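Local coordinates for protein leukocyte-associated immunoglobulin-like receptor 1 (Mus musculus, PDB 4ESK) that acts as an inhibitory receptor that restrains natural killer cells, B cells and T cells, this piece being its extracellular immunoglobulin-like domain, at residues 39-45 with 78-84; 50-54 with 64-68; 70-75 with 97-101. All coordinates share one frame; numbering follows the deposited sequence.

Contact 1: 39-45 with 78-84; sequences YNMVRLE and YSCIYSK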
loop_
_atom_site.group_PDB
_atom_site.type_symbol
_atom_site.label_atom_id
_atom_site.label_comp_id
_atom_site.label_asym_id
_atom_site.label_seq_id
_atom_site.Cartn_x
_atom_site.Cartn_y
_atom_site.Cartn_z
ATOM N N TYR A 39 -13.791 5.450 7.934
ATOM C CA TYR A 39 -13.304 6.019 6.668
ATOM C C TYR A 39 -13.962 5.266 5.524
ATOM O O TYR A 39 -14.099 4.040 5.598
ATOM C CB TYR A 39 -11.770 5.945 6.613
ATOM C CG TYR A 39 -11.138 6.665 7.786
ATOM C CD1 TYR A 39 -10.984 8.032 7.777
ATOM C CD2 TYR A 39 -10.783 5.982 8.946
ATOM C CE1 TYR A 39 -10.442 8.712 8.856
ATOM C CE2 TYR A 39 -10.254 6.651 10.039
ATOM C CZ TYR A 39 -10.082 8.024 9.990
ATOM O OH TYR A 39 -9.560 8.736 11.057
ATOM N N ASN A 40 -14.408 5.990 4.499
ATOM C CA ASN A 40 -15.103 5.370 3.370
ATOM C C ASN A 40 -14.292 5.316 2.066
ATOM O O ASN A 40 -14.747 4.725 1.099
ATOM C CB ASN A 40 -16.483 6.016 3.141
ATOM C CG ASN A 40 -16.406 7.461 2.719
ATOM O OD1 ASN A 40 -15.333 8.054 2.629
ATOM N ND2 ASN A 40 -17.588 8.058 2.463
ATOM N N MET A 41 -13.118 5.940 2.060
ATOM C CA MET A 41 -12.199 5.889 0.931
ATOM C C MET A 41 -10.813 5.451 1.382
ATOM O O MET A 41 -10.364 5.767 2.475
ATOM C CB MET A 41 -12.081 7.252 0.259
ATOM C CG MET A 41 -13.360 7.650 -0.481
ATOM S SD MET A 41 -13.703 6.576 -1.888
ATOM C CE MET A 41 -12.239 6.890 -2.890
ATOM N N VAL A 42 -10.127 4.744 0.496
ATOM C CA VAL A 42 -8.735 4.404 0.736
ATOM C C VAL A 42 -7.960 4.665 -0.550
ATOM O O VAL A 42 -8.397 4.304 -1.657
ATOM C CB VAL A 42 -8.561 2.952 1.225
ATOM C CG1 VAL A 42 -9.183 1.946 0.269
ATOM C CG2 VAL A 42 -7.080 2.656 1.455
ATOM N N ARG A 43 -6.813 5.296 -0.397
ATOM C CA ARG A 43 -5.966 5.585 -1.533
ATOM C C ARG A 43 -4.528 5.148 -1.299
ATOM O O ARG A 43 -3.998 5.166 -0.166
ATOM C CB ARG A 43 -6.046 7.039 -1.931
ATOM C CG ARG A 43 -5.358 8.048 -1.046
ATOM C CD ARG A 43 -5.572 9.423 -1.672
ATOM N NE ARG A 43 -4.973 10.523 -0.923
ATOM C CZ ARG A 43 -5.568 11.211 0.057
ATOM N NH1 ARG A 43 -6.793 10.918 0.481
ATOM N NH2 ARG A 43 -4.920 12.209 0.621
ATOM N N LEU A 44 -3.941 4.685 -2.384
ATOM C CA LEU A 44 -2.534 4.399 -2.422
ATOM C C LEU A 44 -1.882 5.631 -2.995
ATOM O O LEU A 44 -2.183 6.022 -4.137
ATOM C CB LEU A 44 -2.306 3.168 -3.283
ATOM C CG LEU A 44 -0.942 2.516 -3.331
ATOM C CD1 LEU A 44 -0.417 2.234 -1.917
ATOM C CD2 LEU A 44 -1.123 1.240 -4.134
ATOM N N GLU A 45 -1.035 6.260 -2.195
ATOM C CA GLU A 45 -0.270 7.432 -2.601
ATOM C C GLU A 45 1.101 6.956 -3.072
ATOM O O GLU A 45 1.726 6.131 -2.406
ATOM C CB GLU A 45 -0.102 8.412 -1.439
ATOM C CG GLU A 45 0.550 9.745 -1.841
ATOM C CD GLU A 45 0.815 10.685 -0.672
ATOM O OE1 GLU A 45 0.024 11.623 -0.479
ATOM O OE2 GLU A 45 1.818 10.491 0.066
ATOM N N TYR A 78 5.549 4.575 -1.385
ATOM C CA TYR A 78 4.132 4.296 -1.287
ATOM C C TYR A 78 3.649 4.380 0.143
ATOM O O TYR A 78 4.354 3.969 1.062
ATOM C CB TYR A 78 3.830 2.895 -1.783
ATOM C CG TYR A 78 4.005 2.707 -3.280
ATOM C CD1 TYR A 78 2.917 2.775 -4.140
ATOM C CD2 TYR A 78 5.264 2.471 -3.816
ATOM C CE1 TYR A 78 3.066 2.599 -5.511
ATOM C CE2 TYR A 78 5.429 2.297 -5.187
ATOM C CZ TYR A 78 4.334 2.354 -6.014
ATOM O OH TYR A 78 4.507 2.158 -7.363
ATOM N N SER A 79 2.443 4.919 0.306
ATOM C CA SER A 79 1.769 4.902 1.594
ATOM C C SER A 79 0.264 4.780 1.374
ATOM O O SER A 79 -0.266 5.144 0.291
ATOM C CB SER A 79 2.113 6.156 2.391
ATOM O OG SER A 79 1.703 7.315 1.702
ATOM N N CYS A 80 -0.430 4.234 2.370
ATOM C CA CYS A 80 -1.891 4.127 2.318
ATOM C C CYS A 80 -2.504 5.300 3.100
ATOM O O CYS A 80 -2.051 5.609 4.187
ATOM C CB CYS A 80 -2.356 2.812 2.955
ATOM S SG CYS A 80 -1.776 1.306 2.108
ATOM N N ILE A 81 -3.540 5.933 2.552
ATOM C CA ILE A 81 -4.275 7.016 3.244
ATOM C C ILE A 81 -5.758 6.664 3.268
ATOM O O ILE A 81 -6.365 6.383 2.220
ATOM C CB ILE A 81 -4.107 8.408 2.584
ATOM C CG1 ILE A 81 -2.609 8.747 2.457
ATOM C CG2 ILE A 81 -4.896 9.443 3.394
ATOM C CD1 ILE A 81 -2.252 9.940 1.602
ATOM N N TYR A 82 -6.331 6.651 4.466
ATOM C CA TYR A 82 -7.749 6.409 4.658
ATOM C C TYR A 82 -8.390 7.762 4.896
ATOM O O TYR A 82 -7.829 8.580 5.627
ATOM C CB TYR A 82 -7.983 5.494 5.866
ATOM C CG TYR A 82 -7.751 4.047 5.552
ATOM C CD1 TYR A 82 -6.480 3.499 5.656
ATOM C CD2 TYR A 82 -8.793 3.225 5.119
ATOM C CE1 TYR A 82 -6.257 2.181 5.370
ATOM C CE2 TYR A 82 -8.561 1.913 4.793
ATOM C CZ TYR A 82 -7.285 1.393 4.933
ATOM O OH TYR A 82 -7.078 0.091 4.631
ATOM N N SER A 83 -9.543 8.005 4.280
ATOM C CA SER A 83 -10.201 9.306 4.424
ATOM C C SER A 83 -11.721 9.230 4.476
ATOM O O SER A 83 -12.339 8.238 4.093
ATOM C CB SER A 83 -9.756 10.262 3.306
ATOM O OG SER A 83 -10.154 9.780 2.050
ATOM N N LYS A 84 -12.303 10.323 4.965
ATOM C CA LYS A 84 -13.743 10.550 4.959
ATOM C C LYS A 84 -13.918 12.048 4.648
ATOM O O LYS A 84 -13.391 12.905 5.365
ATOM C CB LYS A 84 -14.332 10.226 6.335
ATOM C CG LYS A 84 -15.824 10.502 6.492
ATOM C CD LYS A 84 -16.669 9.411 5.851
ATOM C CE LYS A 84 -18.170 9.672 5.990
ATOM N NZ LYS A 84 -18.561 10.097 7.364
HETATM O O HOH W 1 -8.444 8.095 0.817
#
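Arg43 lies obliquely across Ile81 in the antiparallel strand pair 41-45 with 78-84, and the two form a hydrogen-bonded pair, exchanging main-chain bonds in the carbonyl planes, N to O at 2.9 Å each way. Arg43 CB leaves on the same face of the sheet as Ile81. CG sits between the backbone N and the carbonyl carbon (chi1 74°), which sends the extended chain over the neighbouring strand, CG itself 3.9 Å from Ile81 CB. CD leans on Thr50 of strand 49-55, and NE meets Ile81 CD1. CZ and NH2 spread over the isoleucine, NH2 3.6 Å from its CD1. NH1 donates a long 3.3 Å bond to a water that Ser83 OG and Ile81 O also hold. Isoleucine suits the place because its branches present CG2 and CD1 side by side to the flat group; CD1 also touches Glu45, whose OE2 is in a salt bridge with Arg91. On the opposite face of the sheet, with Leu44 and Cys80, Val42 CG2 sits over the Tyr82 ring, whose hydroxyl bonds Asp63; Cys80 forms the disulfide to Cys30. Asn40 and Met41 both face Ser83, a classic beta bulge. The faces therefore differ chemically: charge, water and aliphatic cover on one, the apolar immunoglobulin core on the other.

Contact 2: 50-54 with 64-68; sequences TFMEK and EFEIG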
loop_
_atom_site.group_PDB
_atom_site.type_symbol
_atom_site.label_atom_id
_atom_site.label_comp_id
_atom_site.label_asym_id
_atom_site.label_seq_id
_atom_site.Cartn_x
_atom_site.Cartn_y
_atom_site.Cartn_z
ATOM N N THR A 50 -1.918 10.821 -5.556
ATOM C CA THR A 50 -2.806 9.681 -5.611
ATOM C C THR A 50 -2.453 8.779 -6.787
ATOM O O THR A 50 -2.384 9.228 -7.949
ATOM C CB THR A 50 -4.272 10.115 -5.713
ATOM O OG1 THR A 50 -4.590 10.981 -4.617
ATOM C CG2 THR A 50 -5.183 8.912 -5.713
ATOM N N PHE A 51 -2.189 7.517 -6.486
ATOM C CA PHE A 51 -1.853 6.511 -7.491
ATOM C C PHE A 51 -3.079 5.679 -7.856
ATOM O O PHE A 51 -3.401 5.492 -9.030
ATOM C CB PHE A 51 -0.691 5.640 -6.981
ATOM C CG PHE A 51 -0.222 4.593 -7.951
ATOM C CD1 PHE A 51 0.506 4.947 -9.079
ATOM C CD2 PHE A 51 -0.486 3.250 -7.728
ATOM C CE1 PHE A 51 0.959 3.970 -9.968
ATOM C CE2 PHE A 51 -0.049 2.274 -8.613
ATOM C CZ PHE A 51 0.676 2.632 -9.740
ATOM N N MET A 52 -3.766 5.148 -6.853
ATOM C CA MET A 52 -4.985 4.375 -7.052
ATOM C C MET A 52 -5.881 4.678 -5.853
ATOM O O MET A 52 -5.372 4.985 -4.759
ATOM C CB MET A 52 -4.700 2.863 -7.102
ATOM C CG MET A 52 -4.071 2.342 -8.383
ATOM S SD MET A 52 -3.461 0.658 -8.156
ATOM C CE MET A 52 -2.991 0.269 -9.850
ATOM N N GLU A 53 -7.191 4.628 -6.064
ATOM C CA GLU A 53 -8.128 4.778 -4.958
ATOM C C GLU A 53 -9.425 4.043 -5.170
ATOM O O GLU A 53 -9.789 3.673 -6.288
ATOM C CB GLU A 53 -8.359 6.246 -4.628
ATOM C CG GLU A 53 -9.098 7.030 -5.689
ATOM C CD GLU A 53 -9.159 8.525 -5.402
ATOM O OE1 GLU A 53 -8.832 8.972 -4.280
ATOM O OE2 GLU A 53 -9.543 9.259 -6.336
ATOM N N LYS A 54 -10.118 3.795 -4.073
ATOM C CA LYS A 54 -11.395 3.115 -4.112
ATOM C C LYS A 54 -12.119 3.244 -2.785
ATOM O O LYS A 54 -11.533 3.691 -1.814
ATOM C CB LYS A 54 -11.237 1.630 -4.482
ATOM C CG LYS A 54 -10.367 0.794 -3.556
ATOM C CD LYS A 54 -10.523 -0.694 -3.858
ATOM C CE LYS A 54 -9.367 -1.516 -3.313
ATOM N NZ LYS A 54 -9.445 -2.947 -3.698
ATOM N N GLU A 64 -6.976 -4.091 -0.669
ATOM C CA GLU A 64 -5.854 -4.509 -1.488
ATOM C C GLU A 64 -5.847 -3.831 -2.837
ATOM O O GLU A 64 -6.906 -3.600 -3.426
ATOM C CB GLU A 64 -5.919 -5.996 -1.747
ATOM C CG GLU A 64 -5.737 -6.850 -0.527
ATOM C CD GLU A 64 -5.484 -8.296 -0.883
ATOM O OE1 GLU A 64 -5.194 -8.591 -2.065
ATOM O OE2 GLU A 64 -5.599 -9.135 0.024
ATOM N N PHE A 65 -4.648 -3.555 -3.328
ATOM C CA PHE A 65 -4.441 -3.003 -4.661
ATOM C C PHE A 65 -3.462 -3.930 -5.377
ATOM O O PHE A 65 -2.338 -4.086 -4.923
ATOM C CB PHE A 65 -3.835 -1.609 -4.562
ATOM C CG PHE A 65 -4.726 -0.584 -3.910
ATOM C CD1 PHE A 65 -5.526 0.220 -4.678
ATOM C CD2 PHE A 65 -4.725 -0.398 -2.536
ATOM C CE1 PHE A 65 -6.349 1.173 -4.096
ATOM C CE2 PHE A 65 -5.549 0.549 -1.941
ATOM C CZ PHE A 65 -6.351 1.349 -2.726
ATOM N N GLU A 66 -3.891 -4.573 -6.460
ATOM C CA GLU A 66 -2.987 -5.406 -7.240
ATOM C C GLU A 66 -2.376 -4.560 -8.340
ATOM O O GLU A 66 -3.097 -3.890 -9.085
ATOM C CB GLU A 66 -3.682 -6.617 -7.850
ATOM C CG GLU A 66 -2.677 -7.653 -8.343
ATOM C CD GLU A 66 -3.293 -8.740 -9.189
ATOM O OE1 GLU A 66 -4.523 -8.717 -9.395
ATOM O OE2 GLU A 66 -2.547 -9.631 -9.644
ATOM N N ILE A 67 -1.048 -4.591 -8.413
ATOM C CA ILE A 67 -0.264 -3.832 -9.359
ATOM C C ILE A 67 0.650 -4.787 -10.128
ATOM O O ILE A 67 1.660 -5.232 -9.616
ATOM C CB ILE A 67 0.615 -2.771 -8.677
ATOM C CG1 ILE A 67 -0.209 -1.891 -7.735
ATOM C CG2 ILE A 67 1.311 -1.902 -9.707
ATOM C CD1 ILE A 67 0.669 -0.947 -6.939
ATOM N N GLY A 68 0.284 -5.110 -11.367
ATOM C CA GLY A 68 1.092 -6.052 -12.137
ATOM C C GLY A 68 0.568 -6.214 -13.550
ATOM O O GLY A 68 -0.632 -6.071 -13.776
#
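Lys54 and Met52 reach from strand 50-54 to Phe65 on strand 64-67, bringing together strands of the two sheets of the immunoglobulin sandwich. The axes of the two short strand segments come no closer than 8.8 Å, too far for main-chain bonding between them, so side chains do the bridging. Apolar packing fills most of the contact. Met52 CB lies 3.7 Å from Phe65 CD1, the two side chains alongside one another and heading opposite ways. Further out, the extended methionine chain brings CE to 4.1 Å from Ile67 CG1. Phe51 CE2 meets Ile67 CD1 at 3.7 Å; because Phe51 and Met52 both face Leu44 in a classic beta bulge, these consecutive residues can both turn inward.

The contacts to the ring's pi system are looser. Lys54 CG sits between the backbone N and the carbonyl carbon (chi1 59°), and the chain then runs straight, carrying CE over one face of Phe65, 4.3 Å from the centroid in a CH-pi contact. The ammonium is too far for more than a weak cation-pi attraction. Met52 SD approaches the same ring obliquely, a Met-aromatic contact.

One polar bond crosses over: Lys54 NZ donates to Glu64 O over a short 2.6 Å, in the carbonyl plane. Lysine suits the position because its methylenes span the ring before the charge reaches the backbone. With an alanine in place of Lys54, Glu64 O would probably lose this donor and the Phe65 ring the methylene cover that CE supplies. The chemistry thus grades along the strands, from hydrocarbon around Ile67 to an ammonium gripping a main-chain oxygen beside Phe65.

Contact 3: 70-75 with 97-101; sequences VNETIT and LKVIK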
loop_
_atom_site.group_PDB
_atom_site.type_symbol
_atom_site.label_atom_id
_atom_site.label_comp_id
_atom_site.label_asym_id
_atom_site.label_seq_id
_atom_site.Cartn_x
_atom_site.Cartn_y
_atom_site.Cartn_z
ATOM N N VAL A 70 4.596 -5.294 -13.285
ATOM C CA VAL A 70 5.295 -4.038 -13.012
ATOM C C VAL A 70 6.387 -3.713 -14.042
ATOM O O VAL A 70 7.032 -4.600 -14.616
ATOM C CB VAL A 70 5.900 -3.966 -11.589
ATOM C CG1 VAL A 70 4.787 -4.076 -10.542
ATOM C CG2 VAL A 70 6.962 -5.036 -11.388
ATOM N N ASN A 71 6.572 -2.425 -14.256
ATOM C CA ASN A 71 7.752 -1.929 -14.947
ATOM C C ASN A 71 8.368 -0.747 -14.209
ATOM O O ASN A 71 8.029 -0.492 -13.048
ATOM C CB ASN A 71 7.411 -1.618 -16.411
ATOM C CG ASN A 71 6.421 -0.489 -16.547
ATOM O OD1 ASN A 71 6.186 0.270 -15.603
ATOM N ND2 ASN A 71 5.823 -0.367 -17.735
ATOM N N GLU A 72 9.277 -0.022 -14.869
ATOM C CA GLU A 72 10.033 1.052 -14.235
ATOM C C GLU A 72 9.151 2.174 -13.671
ATOM O O GLU A 72 9.558 2.868 -12.775
ATOM C CB GLU A 72 11.087 1.621 -15.209
ATOM C CG GLU A 72 10.545 2.376 -16.426
ATOM C CD GLU A 72 10.052 1.478 -17.555
ATOM O OE1 GLU A 72 10.282 0.243 -17.513
ATOM O OE2 GLU A 72 9.429 2.020 -18.500
ATOM N N THR A 73 7.944 2.337 -14.217
ATOM C CA THR A 73 7.009 3.362 -13.731
ATOM C C THR A 73 6.526 3.062 -12.292
ATOM O O THR A 73 5.964 3.937 -11.629
ATOM C CB THR A 73 5.793 3.532 -14.670
ATOM O OG1 THR A 73 4.893 2.409 -14.577
ATOM C CG2 THR A 73 6.269 3.680 -16.137
ATOM N N ILE A 74 6.754 1.838 -11.825
ATOM C CA ILE A 74 6.291 1.429 -10.492
ATOM C C ILE A 74 7.302 1.750 -9.377
ATOM O O ILE A 74 6.949 1.825 -8.181
ATOM C CB ILE A 74 5.885 -0.054 -10.526
ATOM C CG1 ILE A 74 4.746 -0.265 -11.533
ATOM C CG2 ILE A 74 5.418 -0.551 -9.144
ATOM C CD1 ILE A 74 3.550 0.674 -11.370
ATOM N N THR A 75 8.557 1.991 -9.738
ATOM C CA THR A 75 9.544 2.477 -8.775
ATOM C C THR A 75 9.096 3.755 -8.062
ATOM O O THR A 75 8.673 4.723 -8.713
ATOM C CB THR A 75 10.921 2.666 -9.440
ATOM O OG1 THR A 75 11.376 1.394 -9.911
ATOM C CG2 THR A 75 11.948 3.266 -8.490
ATOM N N LEU A 97 9.613 0.952 -3.236
ATOM C CA LEU A 97 9.827 -0.121 -4.201
ATOM C C LEU A 97 10.842 0.298 -5.236
ATOM O O LEU A 97 10.799 1.427 -5.712
ATOM C CB LEU A 97 8.564 -0.484 -4.938
ATOM C CG LEU A 97 7.380 -0.891 -4.087
ATOM C CD1 LEU A 97 6.272 -1.278 -5.033
ATOM C CD2 LEU A 97 7.766 -2.058 -3.175
ATOM N N LYS A 98 11.726 -0.629 -5.592
ATOM C CA LYS A 98 12.652 -0.413 -6.689
ATOM C C LYS A 98 12.521 -1.592 -7.647
ATOM O O LYS A 98 12.729 -2.758 -7.272
ATOM C CB LYS A 98 14.088 -0.217 -6.173
ATOM C CG LYS A 98 15.149 -0.138 -7.282
ATOM C CD LYS A 98 14.805 0.916 -8.334
ATOM C CE LYS A 98 15.848 1.007 -9.457
ATOM N NZ LYS A 98 15.766 2.327 -10.155
ATOM N N VAL A 99 12.112 -1.287 -8.879
ATOM C CA VAL A 99 11.873 -2.298 -9.895
ATOM C C VAL A 99 13.167 -2.447 -10.687
ATOM O O VAL A 99 13.743 -1.450 -11.116
ATOM C CB VAL A 99 10.691 -1.930 -10.829
ATOM C CG1 VAL A 99 10.511 -2.988 -11.925
ATOM C CG2 VAL A 99 9.411 -1.804 -10.013
ATOM N N ILE A 100 13.636 -3.685 -10.842
ATOM C CA ILE A 100 14.926 -3.922 -11.517
ATOM C C ILE A 100 14.792 -4.770 -12.789
ATOM O O ILE A 100 13.992 -5.719 -12.848
ATOM C CB ILE A 100 15.987 -4.504 -10.544
ATOM C CG1 ILE A 100 15.573 -5.871 -9.988
ATOM C CG2 ILE A 100 16.253 -3.532 -9.400
ATOM C CD1 ILE A 100 16.353 -7.034 -10.572
ATOM N N LYS A 101 15.570 -4.385 -13.807
ATOM C CA LYS A 101 15.619 -5.056 -15.112
ATOM C C LYS A 101 16.950 -5.779 -15.265
ATOM O O LYS A 101 17.101 -6.910 -14.807
ATOM C CB LYS A 101 15.465 -4.033 -16.247
HETATM O O HOH W 2 13.314 1.734 -11.767
#
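An Asx turn shapes the loop joining strands 62-67 and 76-84 of the immunoglobulin domain, and this loop packs on the last part of strand 88-100 through Thr75 and Val99. Thr75 OG1 accepts from Val99 N at 3.0 Å with an N-H...O angle of 166°, a nearly straight bond. Thr75's first torsion sets OG1 beside its own backbone N (chi1 -62°) and turns CG2 to Lys98, whose CD lies 3.7 Å from that methyl. Threonine suits this place by offering an acceptor and a methyl from one CB. A water 2.7 Å from Thr75 OG1 accepts from Lys98 NZ and donates to Val99 O, tying hydroxyl, ammonium and main chain together.

Val99 packs into the bend, its CG2 3.6 Å from Asn71 O and 4.0 Å from Ile74 CB, and CG1 is 4.1 Å from Val70 CG2. Glu72 N is buried here with no partner in the model. The turn is held by Asn71 OD1, which accepts from Thr73 N and, at 2.7 Å, from Thr73 OG1; the hydroxyl lies in the carbonyl plane, whereas the N-H comes from above it. Around this contact, Val70 and Leu97 touch Ile20 of strand 17-21, while Ile74 O takes the hydroxyl of Tyr78 from strand 76-84.

In the fold
All three contacts are partly buried; the centre of contact 3 lies about 15 Å from the chain's centre, against about 9 and 8 Å for the centres of contacts 1 and 2. Contact 1 joins neighbours within one sheet, so backbone hydrogen bonds dominate; contact 2 spans the sandwich, where side chains must do the work. They meet on neighbouring strands: Leu44 of contact 1 bonds by its backbone to Phe51 and Met52 of contact 2. Contact 3 fastens a loop to a strand by one hydroxyl, a water and apolar side chains. Ile74 touches Phe51 and Ile67 of contact 2, and Leu97 meets Tyr78 of contact 1, so apolar side chains link contact 3 to both others.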